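Local atomic coordinates of aspartyl-tRNA synthetase 2 (PDB entry 1N9W), a protein that attaches L-aspartate to both tRNA(Asp) and tRNA(Asn), first activating the amino acid with ATP and then transferring it to the acceptor end of the tRNA. Residues S262-I267 / S309-V314; R342-T347 / T398-G403; R133-Y138 / E235-E240. One frame throughout, in Å; residues are numbered along the deposited sequence.

Contact 1. Residues S262-I267 / S309-V314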
ATOM      1  N   SER B 262       8.784  22.942  -9.380  1.00 44.68           N
ATOM      2  CA  SER B 262       8.378  24.117  -8.622  1.00 43.57           C
ATOM      3  C   SER B 262       7.378  23.646  -7.569  1.00 43.57           C
ATOM      4  O   SER B 262       6.705  22.633  -7.756  1.00 41.56           O
ATOM      5  CB  SER B 262       7.732  25.144  -9.559  1.00 43.33           C
ATOM      6  OG  SER B 262       6.765  24.545 -10.410  1.00 39.77           O
ATOM      7  N   PHE B 263       7.279  24.379  -6.467  1.00 44.93           N
ATOM      8  CA  PHE B 263       6.376  23.996  -5.388  1.00 47.15           C
ATOM      9  C   PHE B 263       4.923  23.905  -5.836  1.00 48.90           C
ATOM     10  O   PHE B 263       4.374  24.854  -6.396  1.00 48.33           O
ATOM     11  CB  PHE B 263       6.482  24.981  -4.230  1.00 47.42           C
ATOM     12  CG  PHE B 263       5.997  24.427  -2.930  1.00 47.88           C
ATOM     13  CD1 PHE B 263       6.758  23.486  -2.240  1.00 48.82           C
ATOM     14  CD2 PHE B 263       4.779  24.831  -2.395  1.00 48.75           C
ATOM     15  CE1 PHE B 263       6.315  22.953  -1.032  1.00 48.03           C
ATOM     16  CE2 PHE B 263       4.323  24.304  -1.185  1.00 49.56           C
ATOM     17  CZ  PHE B 263       5.096  23.362  -0.502  1.00 47.79           C
ATOM     18  N   PRO B 264       4.281  22.751  -5.590  1.00 51.00           N
ATOM     19  CA  PRO B 264       2.884  22.482  -5.950  1.00 52.54           C
ATOM     20  C   PRO B 264       1.867  23.237  -5.098  1.00 53.25           C
ATOM     21  O   PRO B 264       1.062  22.624  -4.402  1.00 54.12           O
ATOM     22  CB  PRO B 264       2.756  20.970  -5.755  1.00 52.35           C
ATOM     23  CG  PRO B 264       4.150  20.476  -5.909  1.00 51.84           C
ATOM     24  CD  PRO B 264       4.942  21.509  -5.164  1.00 51.34           C
ATOM     25  N   GLN B 265       1.905  24.561  -5.144  1.00 54.00           N
ATOM     26  CA  GLN B 265       0.958  25.359  -4.380  1.00 54.38           C
ATOM     27  C   GLN B 265       0.385  26.460  -5.261  1.00 54.23           C
ATOM     28  O   GLN B 265       1.110  27.078  -6.040  1.00 53.32           O
ATOM     29  CB  GLN B 265       1.640  25.954  -3.151  1.00 55.72           C
ATOM     30  CG  GLN B 265       0.827  27.026  -2.467  1.00 57.65           C
ATOM     31  CD  GLN B 265       1.260  27.245  -1.037  1.00 60.53           C
ATOM     32  OE1 GLN B 265       2.453  27.387  -0.746  1.00 62.29           O
ATOM     33  NE2 GLN B 265       0.292  27.286  -0.131  1.00 62.11           N
ATOM     34  N   ASP B 266      -0.917  26.697  -5.141  1.00 54.45           N
ATOM     35  CA  ASP B 266      -1.565  27.723  -5.946  1.00 55.71           C
ATOM     36  C   ASP B 266      -1.264  27.470  -7.416  1.00 56.16           C
ATOM     37  O   ASP B 266      -0.881  28.375  -8.161  1.00 55.98           O
ATOM     38  CB  ASP B 266      -1.065  29.108  -5.531  1.00 57.13           C
ATOM     39  CG  ASP B 266      -1.628  29.549  -4.197  1.00 58.04           C
ATOM     40  OD1 ASP B 266      -0.982  30.370  -3.513  1.00 60.23           O
ATOM     41  OD2 ASP B 266      -2.730  29.084  -3.833  1.00 58.90           O
ATOM     42  N   ILE B 267      -1.431  26.217  -7.824  1.00 56.68           N
ATOM     43  CA  ILE B 267      -1.186  25.812  -9.200  1.00 56.29           C
ATOM     44  C   ILE B 267      -2.129  26.526 -10.152  1.00 57.51           C
ATOM     45  O   ILE B 267      -3.329  26.634  -9.891  1.00 56.79           O
ATOM     46  CB  ILE B 267      -1.383  24.303  -9.371  1.00 55.92           C
ATOM     47  CG1 ILE B 267      -0.380  23.553  -8.490  1.00 55.85           C
ATOM     48  CG2 ILE B 267      -1.227  23.922 -10.834  1.00 54.63           C
ATOM     49  CD1 ILE B 267      -0.563  22.058  -8.508  1.00 54.57           C
ATOM     50  N   SER B 309       5.707  27.602 -13.577  1.00 51.97           N
ATOM     51  CA  SER B 309       5.165  26.453 -12.870  1.00 50.53           C
ATOM     52  C   SER B 309       5.257  25.176 -13.695  1.00 49.46           C
ATOM     53  O   SER B 309       4.940  25.162 -14.887  1.00 49.54           O
ATOM     54  CB  SER B 309       3.704  26.735 -12.506  1.00 50.84           C
ATOM     55  OG  SER B 309       3.072  25.605 -11.944  1.00 52.14           O
ATOM     56  N   ASP B 310       5.698  24.101 -13.052  1.00 47.66           N
ATOM     57  CA  ASP B 310       5.828  22.804 -13.712  1.00 45.30           C
ATOM     58  C   ASP B 310       4.470  22.119 -13.757  1.00 44.45           C
ATOM     59  O   ASP B 310       4.291  21.112 -14.446  1.00 44.84           O
ATOM     60  CB  ASP B 310       6.825  21.935 -12.942  1.00 43.93           C
ATOM     61  CG  ASP B 310       8.245  22.437 -13.064  1.00 42.36           C
ATOM     62  OD1 ASP B 310       8.864  22.201 -14.121  1.00 42.38           O
ATOM     63  OD2 ASP B 310       8.743  23.069 -12.108  1.00 43.44           O
ATOM     64  N   TRP B 311       3.514  22.688 -13.029  1.00 44.07           N
ATOM     65  CA  TRP B 311       2.168  22.129 -12.943  1.00 45.24           C
ATOM     66  C   TRP B 311       1.100  23.017 -13.580  1.00 45.56           C
ATOM     67  O   TRP B 311       1.221  24.243 -13.599  1.00 44.40           O
ATOM     68  CB  TRP B 311       1.800  21.898 -11.478  1.00 44.64           C
ATOM     69  CG  TRP B 311       2.945  21.427 -10.634  1.00 45.19           C
ATOM     70  CD1 TRP B 311       3.963  22.186 -10.136  1.00 44.61           C
ATOM     71  CD2 TRP B 311       3.192  20.085 -10.194  1.00 45.36           C
ATOM     72  NE1 TRP B 311       4.829  21.402  -9.413  1.00 44.42           N
ATOM     73  CE2 TRP B 311       4.380  20.113  -9.433  1.00 44.89           C
ATOM     74  CE3 TRP B 311       2.522  18.867 -10.375  1.00 44.14           C
ATOM     75  CZ2 TRP B 311       4.915  18.960  -8.844  1.00 44.73           C
ATOM     76  CZ3 TRP B 311       3.054  17.726  -9.789  1.00 44.92           C
ATOM     77  CH2 TRP B 311       4.241  17.781  -9.033  1.00 45.61           C
ATOM     78  N   LEU B 312       0.045  22.385 -14.080  1.00 45.37           N
ATOM     79  CA  LEU B 312      -1.049  23.108 -14.708  1.00 48.13           C
ATOM     80  C   LEU B 312      -2.383  22.373 -14.619  1.00 48.06           C
ATOM     81  O   LEU B 312      -2.523  21.259 -15.119  1.00 47.60           O
ATOM     82  CB  LEU B 312      -0.725  23.373 -16.183  1.00 49.36           C
ATOM     83  CG  LEU B 312      -1.839  23.991 -17.033  1.00 50.07           C
ATOM     84  CD1 LEU B 312      -2.159  25.401 -16.547  1.00 50.38           C
ATOM     85  CD2 LEU B 312      -1.402  24.014 -18.493  1.00 50.30           C
ATOM     86  N   PHE B 313      -3.362  23.001 -13.977  1.00 49.20           N
ATOM     87  CA  PHE B 313      -4.682  22.408 -13.850  1.00 49.94           C
ATOM     88  C   PHE B 313      -5.564  22.821 -15.022  1.00 51.64           C
ATOM     89  O   PHE B 313      -5.727  24.010 -15.298  1.00 50.98           O
ATOM     90  CB  PHE B 313      -5.347  22.850 -12.541  1.00 49.79           C
ATOM     91  CG  PHE B 313      -5.096  21.926 -11.377  1.00 49.66           C
ATOM     92  CD1 PHE B 313      -5.430  20.575 -11.456  1.00 49.34           C
ATOM     93  CD2 PHE B 313      -4.567  22.419 -10.183  1.00 48.48           C
ATOM     94  CE1 PHE B 313      -5.243  19.727 -10.367  1.00 49.23           C
ATOM     95  CE2 PHE B 313      -4.375  21.581  -9.088  1.00 48.67           C
ATOM     96  CZ  PHE B 313      -4.715  20.232  -9.178  1.00 49.04           C
ATOM     97  N   VAL B 314      -6.116  21.832 -15.721  1.00 53.46           N
ATOM     98  CA  VAL B 314      -7.012  22.084 -16.846  1.00 54.72           C
ATOM     99  C   VAL B 314      -8.416  21.786 -16.322  1.00 56.24           C
ATOM    100  O   VAL B 314      -8.771  20.629 -16.100  1.00 56.20           O
ATOM    101  CB  VAL B 314      -6.710  21.153 -18.042  1.00 55.11           C
ATOM    102  CG1 VAL B 314      -7.618  21.493 -19.212  1.00 53.87           C
ATOM    103  CG2 VAL B 314      -5.258  21.297 -18.454  1.00 56.08           C
TER
HETATM  104  O   HOH W   1       4.482  25.451  -9.259  1.00 39.16           O
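Two first torsions prepare the meeting of Ser-262 with Asp-310 and Trp-311: OG of Ser-262 stands between its own backbone N and carbonyl carbon (chi1 48°), within reach of the backbone N of Asp-310, and CG of Trp-311 lies anti to its carbonyl carbon (chi1 -37°), from where the indole runs to the loop. The contact lies in the class II synthetase catalytic domain, where the loop leading to strand 269-271 is laid against strand 311-315 of the mixed sheet. Three direct hydrogen bonds hold Ser-262. Its backbone N gives a proton to OD2 of Asp-310 at 2.7 Å, reaching that oxygen on its anti side. OG accepts from the backbone N of Asp-310 over 2.9 Å in a nearly straight bond. The carbonyl O receives NE1 of Trp-311, 2.8 Å away and close to the indole plane. Beyond the polar end, CG of Pro-264, the centre of an inverse gamma turn, sits over one face of the indole toward the rim, 3.4 Å from CZ2 of Trp-311. Ile-267 CG2 comes within 3.7 Å of CB of Trp-311, while the isoleucine crosses Phe-313 at about a right angle. An alanine in place of Trp-311 would probably leave the Ser-262 carbonyl without its indole donor and open a gap beneath the Pro-264 ring. Phe-341 stacks on the indole, and helix 227-248 touches Pro-264, Ile-267 and Phe-313, which sets the loop between strand and helix. One water joins the two segments, hydrogen-bonded to OG of Ser-262, the carbonyl O of Phe-263 and OG of Ser-309, whose own proton goes to the carbonyl O of Trp-311 at 2.8 Å.

Contact 2. Residues R342-T347 / T398-G403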
ATOM      1  N   ARG B 342       4.728  18.933 -16.016  1.00 37.79           N
ATOM      2  CA  ARG B 342       5.792  19.028 -17.011  1.00 38.64           C
ATOM      3  C   ARG B 342       5.353  18.503 -18.379  1.00 39.43           C
ATOM      4  O   ARG B 342       6.128  17.857 -19.080  1.00 41.07           O
ATOM      5  CB  ARG B 342       7.038  18.276 -16.518  1.00 37.38           C
ATOM      6  CG  ARG B 342       7.814  19.041 -15.456  1.00 35.02           C
ATOM      7  CD  ARG B 342       9.004  18.276 -14.886  1.00 35.28           C
ATOM      8  NE  ARG B 342       9.759  19.145 -13.978  1.00 35.86           N
ATOM      9  CZ  ARG B 342      10.740  18.744 -13.174  1.00 37.06           C
ATOM     10  NH1 ARG B 342      11.111  17.465 -13.143  1.00 34.99           N
ATOM     11  NH2 ARG B 342      11.349  19.630 -12.393  1.00 34.32           N
ATOM     12  N   GLY B 343       4.101  18.772 -18.744  1.00 41.20           N
ATOM     13  CA  GLY B 343       3.602  18.347 -20.043  1.00 41.00           C
ATOM     14  C   GLY B 343       2.857  17.029 -20.099  1.00 41.26           C
ATOM     15  O   GLY B 343       2.243  16.701 -21.116  1.00 40.18           O
ATOM     16  N   LEU B 344       2.902  16.269 -19.013  1.00 41.20           N
ATOM     17  CA  LEU B 344       2.225  14.980 -18.986  1.00 41.94           C
ATOM     18  C   LEU B 344       1.049  14.974 -18.014  1.00 42.40           C
ATOM     19  O   LEU B 344       1.111  15.568 -16.935  1.00 42.85           O
ATOM     20  CB  LEU B 344       3.218  13.882 -18.607  1.00 41.63           C
ATOM     21  CG  LEU B 344       2.716  12.444 -18.704  1.00 42.30           C
ATOM     22  CD1 LEU B 344       2.285  12.151 -20.140  1.00 41.99           C
ATOM     23  CD2 LEU B 344       3.816  11.490 -18.264  1.00 41.21           C
ATOM     24  N   GLU B 345      -0.030  14.312 -18.410  1.00 41.77           N
ATOM     25  CA  GLU B 345      -1.205  14.221 -17.559  1.00 42.71           C
ATOM     26  C   GLU B 345      -0.941  13.166 -16.488  1.00 40.95           C
ATOM     27  O   GLU B 345      -0.805  11.982 -16.792  1.00 40.51           O
ATOM     28  CB  GLU B 345      -2.439  13.843 -18.391  1.00 42.75           C
ATOM     29  CG  GLU B 345      -3.700  13.620 -17.568  1.00 47.33           C
ATOM     30  CD  GLU B 345      -4.030  12.147 -17.385  1.00 50.23           C
ATOM     31  OE1 GLU B 345      -4.468  11.509 -18.370  1.00 51.15           O
ATOM     32  OE2 GLU B 345      -3.842  11.621 -16.263  1.00 52.38           O
ATOM     33  N   ILE B 346      -0.847  13.604 -15.237  1.00 40.20           N
ATOM     34  CA  ILE B 346      -0.586  12.688 -14.132  1.00 39.29           C
ATOM     35  C   ILE B 346      -1.805  12.553 -13.233  1.00 40.62           C
ATOM     36  O   ILE B 346      -1.767  11.836 -12.235  1.00 41.57           O
ATOM     37  CB  ILE B 346       0.585  13.166 -13.259  1.00 38.07           C
ATOM     38  CG1 ILE B 346       0.194  14.447 -12.520  1.00 36.33           C
ATOM     39  CG2 ILE B 346       1.822  13.376 -14.121  1.00 37.16           C
ATOM     40  CD1 ILE B 346       1.147  14.845 -11.415  1.00 36.30           C
ATOM     41  N   THR B 347      -2.884  13.248 -13.578  1.00 40.66           N
ATOM     42  CA  THR B 347      -4.094  13.189 -12.773  1.00 41.56           C
ATOM     43  C   THR B 347      -5.343  13.489 -13.571  1.00 42.44           C
ATOM     44  O   THR B 347      -5.337  14.310 -14.488  1.00 42.85           O
ATOM     45  CB  THR B 347      -4.036  14.186 -11.597  1.00 41.12           C
ATOM     46  OG1 THR B 347      -2.906  13.884 -10.772  1.00 41.30           O
ATOM     47  CG2 THR B 347      -5.311  14.099 -10.758  1.00 38.90           C
ATOM     48  N   THR B 398       6.501   9.892 -11.210  1.00 29.76           N
ATOM     49  CA  THR B 398       7.882   9.506 -10.923  1.00 28.79           C
ATOM     50  C   THR B 398       8.777   9.761 -12.123  1.00 30.35           C
ATOM     51  O   THR B 398       9.890  10.267 -11.986  1.00 29.29           O
ATOM     52  CB  THR B 398       7.976   8.000 -10.558  1.00 27.61           C
ATOM     53  OG1 THR B 398       7.259   7.753  -9.343  1.00 28.04           O
ATOM     54  CG2 THR B 398       9.424   7.574 -10.383  1.00 25.23           C
ATOM     55  N   GLN B 399       8.279   9.392 -13.297  1.00 31.33           N
ATOM     56  CA  GLN B 399       9.020   9.563 -14.540  1.00 33.38           C
ATOM     57  C   GLN B 399       9.378  11.027 -14.774  1.00 32.61           C
ATOM     58  O   GLN B 399      10.550  11.385 -14.918  1.00 32.93           O
ATOM     59  CB  GLN B 399       8.182   9.065 -15.715  1.00 35.26           C
ATOM     60  CG  GLN B 399       8.908   9.055 -17.042  1.00 37.62           C
ATOM     61  CD  GLN B 399       8.041   9.574 -18.169  1.00 39.86           C
ATOM     62  OE1 GLN B 399       6.846   9.277 -18.236  1.00 40.31           O
ATOM     63  NE2 GLN B 399       8.639  10.348 -19.067  1.00 41.99           N
ATOM     64  N   LYS B 400       8.358  11.872 -14.817  1.00 32.61           N
ATOM     65  CA  LYS B 400       8.565  13.288 -15.046  1.00 33.20           C
ATOM     66  C   LYS B 400       9.341  13.979 -13.934  1.00 32.81           C
ATOM     67  O   LYS B 400      10.093  14.924 -14.181  1.00 33.70           O
ATOM     68  CB  LYS B 400       7.216  13.978 -15.282  1.00 33.58           C
ATOM     69  CG  LYS B 400       6.728  13.814 -16.709  1.00 37.04           C
ATOM     70  CD  LYS B 400       7.706  14.505 -17.662  1.00 38.41           C
ATOM     71  CE  LYS B 400       7.407  14.207 -19.113  1.00 40.80           C
ATOM     72  NZ  LYS B 400       8.287  15.001 -20.007  1.00 43.21           N
ATOM     73  N   LEU B 401       9.179  13.495 -12.709  1.00 32.32           N
ATOM     74  CA  LEU B 401       9.875  14.072 -11.560  1.00 30.03           C
ATOM     75  C   LEU B 401      11.375  13.830 -11.654  1.00 30.07           C
ATOM     76  O   LEU B 401      12.176  14.694 -11.304  1.00 28.91           O
ATOM     77  CB  LEU B 401       9.356  13.445 -10.265  1.00 31.42           C
ATOM     78  CG  LEU B 401       9.911  13.987  -8.946  1.00 32.22           C
ATOM     79  CD1 LEU B 401       9.378  15.390  -8.714  1.00 32.32           C
ATOM     80  CD2 LEU B 401       9.486  13.081  -7.789  1.00 33.14           C
ATOM     81  N   LEU B 402      11.751  12.646 -12.126  1.00 29.67           N
ATOM     82  CA  LEU B 402      13.158  12.285 -12.219  1.00 30.87           C
ATOM     83  C   LEU B 402      13.806  12.503 -13.585  1.00 31.68           C
ATOM     84  O   LEU B 402      14.984  12.189 -13.771  1.00 30.42           O
ATOM     85  CB  LEU B 402      13.332  10.826 -11.792  1.00 30.62           C
ATOM     86  CG  LEU B 402      12.824  10.555 -10.377  1.00 30.74           C
ATOM     87  CD1 LEU B 402      12.891   9.071 -10.062  1.00 27.44           C
ATOM     88  CD2 LEU B 402      13.646  11.364  -9.391  1.00 30.90           C
ATOM     89  N   GLY B 403      13.040  13.034 -14.535  1.00 31.95           N
ATOM     90  CA  GLY B 403      13.570  13.289 -15.863  1.00 33.47           C
ATOM     91  C   GLY B 403      13.987  12.019 -16.572  1.00 36.06           C
ATOM     92  O   GLY B 403      15.037  11.964 -17.208  1.00 35.79           O
TER
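Arg-342 and Lys-400 make the polar part of this contact between the start of strand 344-351 and the C-terminal part of helix 394-402, both in the class II catalytic domain. NH1 of Arg-342 donates to the carbonyl O of Lys-400 over 2.9 Å, with an N-H...O angle of 152°. The acceptor lies close to the guanidinium plane, at its edge. From CG to NE the arginine chain is extended, and this carries the guanidinium across to the last turn of the helix, where backbone carbonyls are commonly available to outside donors. Two further bonds fix the rotation of the group: NE forms a salt bridge with OD1 of Asp-310, and NH2 bonds to the carbonyl O of Thr-259.

The van der Waals contacts are looser and come mostly from the aliphatic part of Lys-400. Its chain bends at the CB-CG bond (chi2 -64°), which places CD 4.0 Å from CB of Arg-342. CG of Lys-400 is likewise 4.0 Å from CB of Leu-344. CD2 of Leu-344 also lies 3.8 Å from OE1 of Gln-399, and the leucine and glutamine side chains cross at about a right angle.

Leu-344 also touches Arg-396, a predicted ATP-binding residue, and the neighbouring Glu-345 is predicted to bind ATP as well, so the contact lies beside the probable nucleotide site. Ile-346 and Thr-347 both face Leu-339 of strand 336-341 in a classic beta bulge. On the far side of helix 394-402, Thr-398 and Leu-402 pack against helix 119-141, which leaves this helix between strand 344-351 and helix 119-141.

Contact 3. Residues R133-Y138 / E235-E240; sequences RGFRRY and EALLAE
Tyr-138 reaches across from helix 119-141 to helix 227-248, its CG anti to the backbone N (chi1 176°). CB comes first, 3.6 Å from CG of Glu-240, and the tyrosine CG meets OE1 of Glu-240 and CA of Leu-237. On one side of the ring, CD1 approaches OE1 of Glu-240 at 3.4 Å, the oxygen lying at the ring edge; that carboxylate has its salt bridge with Arg-141. On the other side, CD2 is 3.7 Å from both CA and CD1 of Leu-237, and CE2 faces the backbone N and CA of that leucine. The leucine CA stands over the ring face in a CH-pi contact, 4.1 Å from the centroid. Further out, CE1, CZ and the hydroxyl meet the methyl of Ala-236, with OH 3.4 Å from CB. One turn back, the carbonyl O of Gly-134 lies 3.5 Å from CG of Glu-240. Phe-135 adds CE1 against CD2 of Leu-237 at 3.5 Å. The two segments run at 131° to each other, their axes 8.5 Å apart. Beneath them, Phe-135 packs on strands 192-198 and 215-222 of the catalytic sheet, while Arg-133 and Arg-136 form salt bridges with Asp-140 and Glu-146 of the second subunit.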
ATOM      1  N   ARG B 133       4.481   6.409   0.042  1.00 23.11           N
ATOM      2  CA  ARG B 133       4.460   6.464   1.501  1.00 23.98           C
ATOM      3  C   ARG B 133       3.910   7.837   1.914  1.00 23.59           C
ATOM      4  O   ARG B 133       3.072   7.937   2.816  1.00 23.20           O
ATOM      5  CB  ARG B 133       5.880   6.264   2.069  1.00 23.14           C
ATOM      6  CG  ARG B 133       5.989   6.275   3.604  1.00 23.75           C
ATOM      7  CD  ARG B 133       7.465   6.268   4.037  1.00 25.08           C
ATOM      8  NE  ARG B 133       8.159   5.132   3.444  1.00 30.92           N
ATOM      9  CZ  ARG B 133       9.342   5.187   2.843  1.00 30.02           C
ATOM     10  NH1 ARG B 133      10.003   6.335   2.751  1.00 27.56           N
ATOM     11  NH2 ARG B 133       9.851   4.087   2.299  1.00 31.21           N
ATOM     12  N   GLY B 134       4.372   8.886   1.232  1.00 23.39           N
ATOM     13  CA  GLY B 134       3.908  10.236   1.522  1.00 23.60           C
ATOM     14  C   GLY B 134       2.429  10.362   1.231  1.00 22.59           C
ATOM     15  O   GLY B 134       1.687  11.035   1.950  1.00 23.02           O
ATOM     16  N   PHE B 135       2.008   9.699   0.162  1.00 22.40           N
ATOM     17  CA  PHE B 135       0.619   9.692  -0.276  1.00 22.79           C
ATOM     18  C   PHE B 135      -0.283   9.186   0.844  1.00 24.89           C
ATOM     19  O   PHE B 135      -1.237   9.856   1.235  1.00 24.41           O
ATOM     20  CB  PHE B 135       0.498   8.781  -1.495  1.00 23.37           C
ATOM     21  CG  PHE B 135      -0.892   8.647  -2.033  1.00 23.71           C
ATOM     22  CD1 PHE B 135      -1.447   9.651  -2.825  1.00 23.99           C
ATOM     23  CD2 PHE B 135      -1.648   7.508  -1.762  1.00 23.11           C
ATOM     24  CE1 PHE B 135      -2.728   9.517  -3.344  1.00 23.73           C
ATOM     25  CE2 PHE B 135      -2.931   7.365  -2.274  1.00 22.89           C
ATOM     26  CZ  PHE B 135      -3.479   8.369  -3.069  1.00 24.07           C
ATOM     27  N   ARG B 136       0.034   7.997   1.361  1.00 25.05           N
ATOM     28  CA  ARG B 136      -0.750   7.386   2.431  1.00 24.94           C
ATOM     29  C   ARG B 136      -0.688   8.147   3.764  1.00 24.82           C
ATOM     30  O   ARG B 136      -1.681   8.206   4.492  1.00 24.53           O
ATOM     31  CB  ARG B 136      -0.304   5.934   2.659  1.00 23.37           C
ATOM     32  CG  ARG B 136      -0.410   5.021   1.440  1.00 23.01           C
ATOM     33  CD  ARG B 136      -0.626   3.564   1.881  1.00 23.03           C
ATOM     34  NE  ARG B 136      -0.469   2.582   0.801  1.00 19.30           N
ATOM     35  CZ  ARG B 136       0.699   2.121   0.366  1.00 18.59           C
ATOM     36  NH1 ARG B 136       1.830   2.547   0.921  1.00 15.79           N
ATOM     37  NH2 ARG B 136       0.739   1.232  -0.626  1.00 16.03           N
ATOM     38  N   ARG B 137       0.473   8.715   4.082  1.00 26.01           N
ATOM     39  CA  ARG B 137       0.642   9.456   5.326  1.00 26.48           C
ATOM     40  C   ARG B 137      -0.249  10.696   5.331  1.00 26.34           C
ATOM     41  O   ARG B 137      -1.044  10.884   6.248  1.00 25.36           O
ATOM     42  CB  ARG B 137       2.106   9.885   5.513  1.00 28.67           C
ATOM     43  CG  ARG B 137       2.479  10.262   6.953  1.00 33.78           C
ATOM     44  CD  ARG B 137       3.744  11.127   7.060  1.00 39.44           C
ATOM     45  NE  ARG B 137       4.994  10.483   6.639  1.00 45.22           N
ATOM     46  CZ  ARG B 137       5.526   9.394   7.195  1.00 47.90           C
ATOM     47  NH1 ARG B 137       4.917   8.795   8.208  1.00 51.56           N
ATOM     48  NH2 ARG B 137       6.686   8.917   6.759  1.00 45.80           N
ATOM     49  N   TYR B 138      -0.121  11.534   4.307  1.00 25.61           N
ATOM     50  CA  TYR B 138      -0.922  12.751   4.247  1.00 26.67           C
ATOM     51  C   TYR B 138      -2.407  12.452   4.379  1.00 25.21           C
ATOM     52  O   TYR B 138      -3.093  13.070   5.182  1.00 24.16           O
ATOM     53  CB  TYR B 138      -0.684  13.517   2.937  1.00 28.41           C
ATOM     54  CG  TYR B 138      -1.590  14.727   2.815  1.00 30.24           C
ATOM     55  CD1 TYR B 138      -1.332  15.898   3.536  1.00 31.59           C
ATOM     56  CD2 TYR B 138      -2.765  14.663   2.061  1.00 32.60           C
ATOM     57  CE1 TYR B 138      -2.231  16.968   3.521  1.00 33.06           C
ATOM     58  CE2 TYR B 138      -3.670  15.723   2.039  1.00 34.22           C
ATOM     59  CZ  TYR B 138      -3.394  16.872   2.775  1.00 33.43           C
ATOM     60  OH  TYR B 138      -4.293  17.908   2.783  1.00 33.85           O
ATOM     61  N   GLU B 235      -3.084  19.270  -4.181  1.00 35.96           N
ATOM     62  CA  GLU B 235      -1.918  20.151  -4.071  1.00 35.78           C
ATOM     63  C   GLU B 235      -1.159  19.871  -2.789  1.00 34.37           C
ATOM     64  O   GLU B 235       0.065  19.740  -2.793  1.00 34.19           O
ATOM     65  CB  GLU B 235      -2.351  21.626  -4.085  1.00 37.69           C
ATOM     66  CG  GLU B 235      -2.478  22.227  -5.481  1.00 42.10           C
ATOM     67  CD  GLU B 235      -2.925  23.698  -5.455  1.00 43.53           C
ATOM     68  OE1 GLU B 235      -2.376  24.487  -4.654  1.00 43.61           O
ATOM     69  OE2 GLU B 235      -3.809  24.058  -6.248  1.00 45.91           O
ATOM     70  N   ALA B 236      -1.895  19.792  -1.688  1.00 32.97           N
ATOM     71  CA  ALA B 236      -1.291  19.531  -0.386  1.00 34.32           C
ATOM     72  C   ALA B 236      -0.735  18.105  -0.374  1.00 33.80           C
ATOM     73  O   ALA B 236       0.347  17.862   0.158  1.00 34.32           O
ATOM     74  CB  ALA B 236      -2.336  19.715   0.717  1.00 33.22           C
ATOM     75  N   LEU B 237      -1.484  17.180  -0.974  1.00 33.01           N
ATOM     76  CA  LEU B 237      -1.087  15.782  -1.068  1.00 32.81           C
ATOM     77  C   LEU B 237       0.260  15.676  -1.784  1.00 33.19           C
ATOM     78  O   LEU B 237       1.188  15.039  -1.287  1.00 32.48           O
ATOM     79  CB  LEU B 237      -2.146  14.986  -1.841  1.00 32.27           C
ATOM     80  CG  LEU B 237      -1.856  13.523  -2.204  1.00 32.28           C
ATOM     81  CD1 LEU B 237      -1.762  12.684  -0.942  1.00 29.60           C
ATOM     82  CD2 LEU B 237      -2.967  13.000  -3.114  1.00 31.65           C
ATOM     83  N   LEU B 238       0.362  16.315  -2.948  1.00 32.64           N
ATOM     84  CA  LEU B 238       1.589  16.302  -3.738  1.00 32.39           C
ATOM     85  C   LEU B 238       2.773  16.888  -2.996  1.00 32.52           C
ATOM     86  O   LEU B 238       3.885  16.357  -3.070  1.00 32.33           O
ATOM     87  CB  LEU B 238       1.393  17.074  -5.040  1.00 33.67           C
ATOM     88  CG  LEU B 238       0.608  16.337  -6.122  1.00 33.64           C
ATOM     89  CD1 LEU B 238       0.065  17.333  -7.123  1.00 33.63           C
ATOM     90  CD2 LEU B 238       1.508  15.307  -6.783  1.00 32.61           C
ATOM     91  N   ALA B 239       2.542  17.988  -2.287  1.00 31.61           N
ATOM     92  CA  ALA B 239       3.612  18.641  -1.534  1.00 31.65           C
ATOM     93  C   ALA B 239       4.192  17.659  -0.531  1.00 29.93           C
ATOM     94  O   ALA B 239       5.406  17.581  -0.349  1.00 29.50           O
ATOM     95  CB  ALA B 239       3.063  19.882  -0.808  1.00 31.64           C
ATOM     96  N   GLU B 240       3.313  16.911   0.125  1.00 30.60           N
ATOM     97  CA  GLU B 240       3.744  15.918   1.102  1.00 31.54           C
ATOM     98  C   GLU B 240       4.551  14.816   0.405  1.00 29.58           C
ATOM     99  O   GLU B 240       5.651  14.479   0.835  1.00 29.21           O
ATOM    100  CB  GLU B 240       2.519  15.314   1.789  1.00 36.13           C
ATOM    101  CG  GLU B 240       2.827  14.224   2.810  1.00 41.97           C
ATOM    102  CD  GLU B 240       2.652  14.698   4.233  1.00 46.20           C
ATOM    103  OE1 GLU B 240       1.890  15.671   4.443  1.00 48.90           O
ATOM    104  OE2 GLU B 240       3.259  14.091   5.151  1.00 48.79           O
TER

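How the contacts relate
From the N terminus, the chain first reaches contact 3, where helix 227-248 returns to helix 119-141 and closes a loop of 96 residues. Contact 1 follows, spanning 41 residues between the loop 262-267 and strand 311-315, and contact 2 comes last, spanning 50 residues between strand 344-351 and helix 394-402. The three are in series; none nests within or crosses another. Contacts 1 and 2 share the catalytic sheet and also meet by packing of Trp-311 CZ3 on Ile-346 CD1. Contact 3 is joined to contact 1 through Glu-235, whose OE1 probably accepts from Asp-266 N, but does not touch contact 2. They pair two helices and bring a loop and helix 394-402 onto the catalytic-domain sheet.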